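Local coordinates for malic enzyme (Entamoeba histolytica, PDB 3NV9), which probably catalyses the oxidative decarboxylation of malate to pyruvate with NAD or NADP as the electron acceptor, at residues L207-L212 and D402-T407; K211-D216 and A343-T348; D296-L301 and E312-M317. One frame throughout, in Å; residues are numbered along the deposited sequence.

Contact 1 (L207-L212 and D402-T407); sequences LNALKL and DNIIGT
The carboxamide of N208 reaches from the side of helix 193-213 to the backbone carbonyl of I404, in the loop between helices 380-396 and 413-428. N208 ND2 donates to I404 O over 2.9 Å, with an N-H...O angle of 154°. The oxygen lies nearly in the plane of the amide group, whereas seen from the acceptor the nitrogen stands tilted 35° off the carbonyl plane. One turn further along the helix, L212 meets the side chain of the same isoleucine: its CD1 touches I404 CG2 at 3.8 Å, the two side chains lying across one another at a slant. CG1 of I404 sits between its backbone N and carbonyl carbon (chi1 68°), which leaves CG2 beside the backbone N, where it meets the leucine. The outer end of the CG1 branch comes only loosely toward A209, with CD1 4.4 Å from A209 CB. The same ND2 also donates to A391 O of helix 380-396, so one buried amide nitrogen serves two backbone carbonyls. The loop itself lacks regular secondary structure, and the contact illustrates how one side-chain amide can link such a segment to two helices, beside apolar contacts on I404, while N355 OD1 takes the N-H of I404.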
loop_
_atom_site.group_PDB
_atom_site.type_symbol
_atom_site.label_atom_id
_atom_site.label_comp_id
_atom_site.label_asym_id
_atom_site.label_seq_id
_atom_site.Cartn_x
_atom_site.Cartn_y
_atom_site.Cartn_z
ATOM N N LEU A 207 28.231 18.612 -10.247
ATOM C CA LEU A 207 28.312 20.054 -9.944
ATOM C C LEU A 207 29.378 20.311 -8.912
ATOM O O LEU A 207 30.288 21.099 -9.151
ATOM C CB LEU A 207 26.957 20.613 -9.477
ATOM C CG LEU A 207 25.938 20.782 -10.605
ATOM C CD1 LEU A 207 24.639 21.256 -10.042
ATOM C CD2 LEU A 207 26.428 21.746 -11.721
ATOM N N ASN A 208 29.319 19.598 -7.792
ATOM C CA ASN A 208 30.332 19.770 -6.739
ATOM C C ASN A 208 31.729 19.257 -7.061
ATOM O O ASN A 208 32.735 19.925 -6.755
ATOM C CB ASN A 208 29.848 19.203 -5.439
ATOM C CG ASN A 208 28.829 20.090 -4.822
ATOM O OD1 ASN A 208 28.787 21.269 -5.135
ATOM N ND2 ASN A 208 27.988 19.550 -3.964
ATOM N N ALA A 209 31.782 18.079 -7.687
ATOM C CA ALA A 209 33.004 17.540 -8.286
ATOM C C ALA A 209 33.673 18.580 -9.188
ATOM O O ALA A 209 34.854 18.846 -9.049
ATOM C CB ALA A 209 32.698 16.220 -9.039
ATOM N N LEU A 210 32.918 19.201 -10.083
ATOM C CA LEU A 210 33.478 20.254 -10.934
ATOM C C LEU A 210 34.029 21.455 -10.162
ATOM O O LEU A 210 35.093 21.971 -10.525
ATOM C CB LEU A 210 32.507 20.701 -12.023
ATOM C CG LEU A 210 32.257 19.678 -13.128
ATOM C CD1 LEU A 210 31.262 20.271 -14.034
ATOM C CD2 LEU A 210 33.485 19.257 -13.949
ATOM N N LYS A 211 33.332 21.888 -9.111
ATOM C CA LYS A 211 33.852 22.958 -8.260
ATOM C C LYS A 211 35.171 22.539 -7.642
ATOM O O LYS A 211 36.124 23.302 -7.645
ATOM C CB LYS A 211 32.862 23.322 -7.151
ATOM C CG LYS A 211 31.878 24.385 -7.576
ATOM C CD LYS A 211 30.589 24.314 -6.820
ATOM C CE LYS A 211 29.525 25.244 -7.444
ATOM N NZ LYS A 211 29.699 26.618 -6.907
ATOM N N LEU A 212 35.220 21.330 -7.101
ATOM C CA LEU A 212 36.448 20.855 -6.471
ATOM C C LEU A 212 37.651 20.827 -7.406
ATOM O O LEU A 212 38.736 21.095 -6.953
ATOM C CB LEU A 212 36.262 19.475 -5.831
ATOM C CG LEU A 212 35.436 19.573 -4.551
ATOM C CD1 LEU A 212 34.705 18.262 -4.153
ATOM C CD2 LEU A 212 36.339 20.142 -3.433
ATOM N N ASP A 402 36.448 13.503 -0.975
ATOM C CA ASP A 402 35.757 12.395 -0.364
ATOM C C ASP A 402 34.380 12.697 0.195
ATOM O O ASP A 402 33.817 11.886 0.928
ATOM C CB ASP A 402 36.589 11.782 0.744
ATOM C CG ASP A 402 37.871 11.167 0.226
ATOM O OD1 ASP A 402 37.910 10.569 -0.890
ATOM O OD2 ASP A 402 38.859 11.306 0.967
ATOM N N ASN A 403 33.838 13.861 -0.131
ATOM C CA ASN A 403 32.478 14.129 0.271
ATOM C C ASN A 403 31.908 15.221 -0.604
ATOM O O ASN A 403 31.991 16.397 -0.239
ATOM C CB ASN A 403 32.411 14.486 1.741
ATOM C CG ASN A 403 30.980 14.575 2.224
ATOM O OD1 ASN A 403 30.063 14.761 1.414
ATOM N ND2 ASN A 403 30.766 14.414 3.541
ATOM N N ILE A 404 31.330 14.823 -1.749
ATOM C CA ILE A 404 30.909 15.770 -2.805
ATOM C C ILE A 404 29.396 16.051 -2.863
ATOM O O ILE A 404 28.952 16.878 -3.668
ATOM C CB ILE A 404 31.320 15.262 -4.221
ATOM C CG1 ILE A 404 30.527 13.993 -4.612
ATOM C CG2 ILE A 404 32.877 14.985 -4.319
ATOM C CD1 ILE A 404 30.842 13.534 -6.068
ATOM N N ILE A 405 28.613 15.381 -2.018
ATOM C CA ILE A 405 27.149 15.302 -2.250
ATOM C C ILE A 405 26.480 15.094 -0.897
ATOM O O ILE A 405 27.081 14.561 -0.002
ATOM C CB ILE A 405 26.823 14.082 -3.189
ATOM C CG1 ILE A 405 25.364 14.047 -3.624
ATOM C CG2 ILE A 405 27.125 12.763 -2.486
ATOM C CD1 ILE A 405 25.156 13.380 -4.991
ATOM N N GLY A 406 25.238 15.485 -0.733
ATOM C CA GLY A 406 24.574 15.235 0.550
ATOM C C GLY A 406 24.226 13.772 0.718
ATOM O O GLY A 406 24.002 13.039 -0.276
ATOM N N THR A 407 24.120 13.357 1.968
ATOM C CA THR A 407 23.961 11.954 2.300
ATOM C C THR A 407 22.551 11.734 2.898
ATOM O O THR A 407 21.840 12.714 3.229
ATOM C CB THR A 407 25.075 11.464 3.295
ATOM O OG1 THR A 407 24.651 11.678 4.667
ATOM C CG2 THR A 407 26.424 12.183 3.020
#

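Contact 2 (K211-D216 and A343-T348). With NA (sodium ion), chain J.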
loop_
_atom_site.group_PDB
_atom_site.type_symbol
_atom_site.label_atom_id
_atom_site.label_comp_id
_atom_site.label_asym_id
_atom_site.label_seq_id
_atom_site.Cartn_x
_atom_site.Cartn_y
_atom_site.Cartn_z
ATOM N N LYS A 211 33.332 21.888 -9.111
ATOM C CA LYS A 211 33.852 22.958 -8.260
ATOM C C LYS A 211 35.171 22.539 -7.642
ATOM O O LYS A 211 36.124 23.302 -7.645
ATOM C CB LYS A 211 32.862 23.322 -7.151
ATOM C CG LYS A 211 31.878 24.385 -7.576
ATOM C CD LYS A 211 30.589 24.314 -6.820
ATOM C CE LYS A 211 29.525 25.244 -7.444
ATOM N NZ LYS A 211 29.699 26.618 -6.907
ATOM N N LEU A 212 35.220 21.330 -7.101
ATOM C CA LEU A 212 36.448 20.855 -6.471
ATOM C C LEU A 212 37.651 20.827 -7.406
ATOM O O LEU A 212 38.736 21.095 -6.953
ATOM C CB LEU A 212 36.262 19.475 -5.831
ATOM C CG LEU A 212 35.436 19.573 -4.551
ATOM C CD1 LEU A 212 34.705 18.262 -4.153
ATOM C CD2 LEU A 212 36.339 20.142 -3.433
ATOM N N VAL A 213 37.459 20.490 -8.684
ATOM C CA VAL A 213 38.592 20.319 -9.616
ATOM C C VAL A 213 38.867 21.607 -10.407
ATOM O O VAL A 213 39.740 21.646 -11.264
ATOM C CB VAL A 213 38.428 19.075 -10.608
ATOM C CG1 VAL A 213 38.305 17.714 -9.817
ATOM C CG2 VAL A 213 37.282 19.253 -11.587
ATOM N N LYS A 214 38.081 22.629 -10.104
ATOM C CA LYS A 214 38.053 23.938 -10.781
ATOM C C LYS A 214 37.863 23.885 -12.306
ATOM O O LYS A 214 38.682 24.431 -13.054
ATOM C CB LYS A 214 39.285 24.758 -10.405
ATOM C CG LYS A 214 39.395 25.003 -8.922
ATOM C CD LYS A 214 40.828 25.282 -8.461
ATOM C CE LYS A 214 40.864 25.609 -6.944
ATOM N NZ LYS A 214 42.144 25.148 -6.310
ATOM N N LYS A 215 36.799 23.241 -12.785
ATOM C CA LYS A 215 36.536 23.209 -14.236
ATOM C C LYS A 215 35.109 23.657 -14.555
ATOM O O LYS A 215 34.180 23.355 -13.796
ATOM C CB LYS A 215 36.790 21.819 -14.836
ATOM C CG LYS A 215 38.197 21.250 -14.670
ATOM C CD LYS A 215 38.267 19.791 -15.158
ATOM C CE LYS A 215 39.651 19.213 -14.927
ATOM N NZ LYS A 215 39.878 17.771 -15.406
ATOM N N ASP A 216 34.955 24.391 -15.657
ATOM C CA ASP A 216 33.671 24.839 -16.148
ATOM C C ASP A 216 32.990 23.641 -16.835
ATOM O O ASP A 216 33.636 22.902 -17.597
ATOM C CB ASP A 216 33.912 26.028 -17.117
ATOM C CG ASP A 216 32.653 26.483 -17.866
ATOM O OD1 ASP A 216 31.515 26.348 -17.352
ATOM O OD2 ASP A 216 32.796 27.048 -18.982
ATOM N N ALA A 343 42.423 8.474 -10.026
ATOM C CA ALA A 343 41.149 9.195 -9.959
ATOM C C ALA A 343 41.194 10.135 -8.765
ATOM O O ALA A 343 41.714 9.782 -7.701
ATOM C CB ALA A 343 39.979 8.238 -9.850
ATOM N N TYR A 344 40.675 11.337 -8.956
ATOM C CA TYR A 344 40.711 12.315 -7.880
ATOM C C TYR A 344 39.444 12.249 -7.009
ATOM O O TYR A 344 39.502 12.342 -5.755
ATOM C CB TYR A 344 40.893 13.691 -8.486
ATOM C CG TYR A 344 41.081 14.766 -7.477
ATOM C CD1 TYR A 344 42.188 14.790 -6.632
ATOM C CD2 TYR A 344 40.158 15.770 -7.369
ATOM C CE1 TYR A 344 42.343 15.818 -5.698
ATOM C CE2 TYR A 344 40.317 16.795 -6.476
ATOM C CZ TYR A 344 41.383 16.815 -5.644
ATOM O OH TYR A 344 41.464 17.857 -4.753
ATOM N N ILE A 345 38.319 12.110 -7.702
ATOM C CA ILE A 345 36.979 11.971 -7.132
ATOM C C ILE A 345 36.343 10.717 -7.725
ATOM O O ILE A 345 36.358 10.521 -8.957
ATOM C CB ILE A 345 36.120 13.199 -7.453
ATOM C CG1 ILE A 345 36.657 14.448 -6.737
ATOM C CG2 ILE A 345 34.632 12.977 -7.165
ATOM C CD1 ILE A 345 36.149 15.718 -7.330
ATOM N N VAL A 346 35.816 9.871 -6.841
ATOM C CA VAL A 346 35.127 8.620 -7.218
ATOM C C VAL A 346 33.820 8.510 -6.438
ATOM O O VAL A 346 33.800 8.659 -5.193
ATOM C CB VAL A 346 35.990 7.343 -6.866
ATOM C CG1 VAL A 346 35.332 6.060 -7.410
ATOM C CG2 VAL A 346 37.407 7.460 -7.397
ATOM N N ALA A 347 32.740 8.252 -7.171
ATOM C CA ALA A 347 31.439 7.987 -6.583
ATOM C C ALA A 347 30.987 6.589 -6.946
ATOM O O ALA A 347 31.277 6.097 -8.051
ATOM C CB ALA A 347 30.432 8.937 -7.118
ATOM N N THR A 348 30.225 5.980 -6.042
ATOM C CA THR A 348 29.475 4.756 -6.337
ATOM C C THR A 348 28.021 4.925 -5.907
ATOM O O THR A 348 27.620 5.964 -5.375
ATOM C CB THR A 348 30.096 3.467 -5.650
ATOM O OG1 THR A 348 29.705 3.375 -4.296
ATOM C CG2 THR A 348 31.585 3.437 -5.698
HETATM NA NA NA J . 29.602 5.617 -2.818
#
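V213 and I345 pack against each other where helix 193-213 runs out beside strand 345-348. The tight part is small and wholly apolar. CD1 of I345 lies 3.8 Å from V213 CG1 and 4.0 Å from L212 CB, so that one methyl group touches two successive residues of the helix. I345 places CG1 beside its backbone N (chi1 -67°) and extends beyond it (chi2 162°), which carries CD1 out to the helix. CG1 of V213 also lies 3.6 Å from CD2 of Y344, coming obliquely to the ring, and these two side chains run past each other in opposite directions.

Toward solvent the character changes. Y344 is only partly buried and forms the margin of the contact, its ring also making a cation-pi interaction with K320. K214, exposed, is the first residue to leave helical angles, with a positive phi (54°) in a Schellman motif: its N bonds to K211 O, and K215 N probably bonds to L210 O.

Further along, T348 OG1 binds the sodium ion at 2.7 Å, together with the carbonyl oxygens of R350 and P354. Strand 345-348 is outermost, within this chain, in the six-stranded sheet, bonded through its backbone to strand 322-325; V213 also touches I322 of that neighbour, while V346 packs on helix 335-340.

Contact 3 (D296-L301 and E312-M317); sequences DVLISL and EWIKSM
This contact belongs to a beta-alpha-beta unit of the Rossmann-like NAD-binding domain, made of strand 297-300, helix 311-315 and strand 322-325, and joins its first strand to the helix and the turn after it. The first strand is linked by this short helix to a parallel neighbour in the sheet, and the example shows how a single strand residue can carry most of the packing between sheet and crossover. That residue is L298, whose side chain leaves the strand toward the helix.

L298 makes its closest approach through its beta carbon, 3.9 Å from M317 SD. The methionine stands just beyond the helix, and its side chain reaches back to the strand: CG lies beside the backbone N (chi1 -70°), the chain then runs nearly straight, and a bend at the last torsion (chi3 -70°) turns the terminal methyl aside. The sulfur, rather than that methyl, therefore meets the leucine. Further out, CD2 of L298 comes to 4.3 Å from I314 CG1, a looser approach to the helix itself. These meetings are apolar and buried.

The backbone turn leading to the methionine has polar bonds of its own. M317 N donates to I314 O at 2.9 Å, and S316 OG donates to W313 O at 2.8 Å, tilted 30° from the carbonyl plane. Together these bonds tie S316 and M317 back to W313 and I314.

Strand 297-300 runs between strands 222-225 and 322-325, and its two faces meet different helices. L298 looks toward helix 311-315, and also touches I225, while V297 and I299 pack against L206 and T202 of helix 193-213. W313 packs against helix 288-292, its side chain touching I288, A289 and C292.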
loop_
_atom_site.group_PDB
_atom_site.type_symbol
_atom_site.label_atom_id
_atom_site.label_comp_id
_atom_site.label_asym_id
_atom_site.label_seq_id
_atom_site.Cartn_x
_atom_site.Cartn_y
_atom_site.Cartn_z
ATOM N N ASP A 296 37.804 14.198 -18.818
ATOM C CA ASP A 296 37.639 14.822 -17.514
ATOM C C ASP A 296 36.742 14.018 -16.577
ATOM O O ASP A 296 37.006 13.903 -15.381
ATOM C CB ASP A 296 37.113 16.271 -17.710
ATOM C CG ASP A 296 38.098 17.131 -18.556
ATOM O OD1 ASP A 296 37.875 17.361 -19.765
ATOM O OD2 ASP A 296 39.116 17.534 -18.005
ATOM N N VAL A 297 35.674 13.503 -17.152
ATOM C CA VAL A 297 34.576 12.882 -16.461
ATOM C C VAL A 297 34.300 11.541 -17.174
ATOM O O VAL A 297 34.313 11.453 -18.413
ATOM C CB VAL A 297 33.313 13.822 -16.483
ATOM C CG1 VAL A 297 32.065 13.171 -15.874
ATOM C CG2 VAL A 297 33.619 15.168 -15.786
ATOM N N LEU A 298 34.075 10.505 -16.367
ATOM C CA LEU A 298 33.755 9.167 -16.829
ATOM C C LEU A 298 32.626 8.753 -15.934
ATOM O O LEU A 298 32.773 8.773 -14.675
ATOM C CB LEU A 298 34.951 8.225 -16.620
ATOM C CG LEU A 298 34.801 6.709 -16.888
ATOM C CD1 LEU A 298 34.002 6.497 -18.140
ATOM C CD2 LEU A 298 36.191 5.989 -17.000
ATOM N N ILE A 299 31.511 8.397 -16.565
ATOM C CA ILE A 299 30.294 8.070 -15.832
ATOM C C ILE A 299 29.732 6.732 -16.341
ATOM O O ILE A 299 29.396 6.621 -17.552
ATOM C CB ILE A 299 29.219 9.205 -15.971
ATOM C CG1 ILE A 299 29.692 10.523 -15.351
ATOM C CG2 ILE A 299 27.934 8.806 -15.344
ATOM C CD1 ILE A 299 28.590 11.647 -15.380
ATOM N N SER A 300 29.659 5.745 -15.448
ATOM C CA SER A 300 29.027 4.451 -15.733
ATOM C C SER A 300 27.930 4.046 -14.736
ATOM O O SER A 300 28.103 4.198 -13.518
ATOM C CB SER A 300 30.077 3.332 -15.765
ATOM O OG SER A 300 29.473 2.098 -16.164
ATOM N N LEU A 301 26.830 3.517 -15.289
ATOM C CA LEU A 301 25.751 2.825 -14.568
ATOM C C LEU A 301 25.272 1.659 -15.442
ATOM O O LEU A 301 24.138 1.627 -15.957
ATOM C CB LEU A 301 24.574 3.751 -14.235
ATOM C CG LEU A 301 24.012 3.462 -12.832
ATOM C CD1 LEU A 301 22.992 4.505 -12.368
ATOM C CD2 LEU A 301 23.451 1.991 -12.663
ATOM N N GLU A 312 43.190 1.273 -16.716
ATOM C CA GLU A 312 43.946 1.894 -17.796
ATOM C C GLU A 312 43.157 3.054 -18.436
ATOM O O GLU A 312 43.746 4.046 -18.824
ATOM C CB GLU A 312 44.381 0.864 -18.849
ATOM C CG GLU A 312 43.284 0.496 -19.827
ATOM C CD GLU A 312 43.801 -0.123 -21.130
ATOM O OE1 GLU A 312 44.989 0.136 -21.460
ATOM O OE2 GLU A 312 43.014 -0.846 -21.826
ATOM N N TRP A 313 41.848 2.926 -18.573
ATOM C CA TRP A 313 41.040 4.067 -19.052
ATOM C C TRP A 313 41.251 5.290 -18.152
ATOM O O TRP A 313 41.455 6.400 -18.641
ATOM C CB TRP A 313 39.563 3.726 -19.061
ATOM C CG TRP A 313 39.191 2.630 -19.971
ATOM C CD1 TRP A 313 39.964 2.073 -20.979
ATOM C CD2 TRP A 313 37.933 1.971 -20.026
ATOM N NE1 TRP A 313 39.255 1.087 -21.622
ATOM C CE2 TRP A 313 38.000 1.020 -21.081
ATOM C CE3 TRP A 313 36.748 2.077 -19.281
ATOM C CZ2 TRP A 313 36.922 0.167 -21.394
ATOM C CZ3 TRP A 313 35.669 1.241 -19.603
ATOM C CH2 TRP A 313 35.771 0.290 -20.641
ATOM N N ILE A 314 41.235 5.049 -16.836
ATOM C CA ILE A 314 41.280 6.084 -15.795
ATOM C C ILE A 314 42.630 6.792 -15.836
ATOM O O ILE A 314 42.688 8.026 -15.880
ATOM C CB ILE A 314 40.936 5.466 -14.386
ATOM C CG1 ILE A 314 39.431 5.137 -14.305
ATOM C CG2 ILE A 314 41.294 6.382 -13.262
ATOM C CD1 ILE A 314 38.982 4.411 -13.015
ATOM N N LYS A 315 43.698 5.986 -15.822
ATOM C CA LYS A 315 45.078 6.404 -15.905
ATOM C C LYS A 315 45.309 7.331 -17.103
ATOM O O LYS A 315 46.133 8.204 -17.041
ATOM C CB LYS A 315 45.930 5.127 -16.017
ATOM C CG LYS A 315 47.413 5.302 -15.877
ATOM C CD LYS A 315 48.103 3.936 -15.651
ATOM C CE LYS A 315 48.658 3.292 -16.964
ATOM N NZ LYS A 315 49.999 3.889 -17.360
ATOM N N SER A 316 44.584 7.120 -18.197
ATOM C CA SER A 316 44.777 7.932 -19.400
ATOM C C SER A 316 43.990 9.248 -19.364
ATOM O O SER A 316 44.174 10.109 -20.207
ATOM C CB SER A 316 44.410 7.140 -20.652
ATOM O OG SER A 316 43.009 7.109 -20.866
ATOM N N MET A 317 43.105 9.401 -18.383
ATOM C CA MET A 317 42.310 10.624 -18.270
ATOM C C MET A 317 43.170 11.842 -17.914
ATOM O O MET A 317 44.338 11.708 -17.579
ATOM C CB MET A 317 41.183 10.414 -17.250
ATOM C CG MET A 317 40.107 9.450 -17.746
ATOM S SD MET A 317 38.619 9.542 -16.731
ATOM C CE MET A 317 39.284 8.807 -15.292
#

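How the contacts relate
From the N terminus, helix 193-213 comes first and supplies one side of both contact 1 and contact 2, which share K211 and L212. Contact 3 closes early, a short loop from strand 297-300 to helix 311-315 and the turn after it. Contact 2 then closes a longer loop at strand 345-348, and contact 1 the longest, at 402-407; contact 3 lies within both larger loops, which begin on the same helix and differ in where they close. Contacts 1 and 2 meet directly, I404 CG2 packing 3.9 Å from I345 CG2. Contact 3 joins contact 2 through the salt bridge from K215 NZ to D296 OD2, at 2.7 Å. Together they tie the six-stranded sheet to its flanking helices and to the loop before helix 413-428.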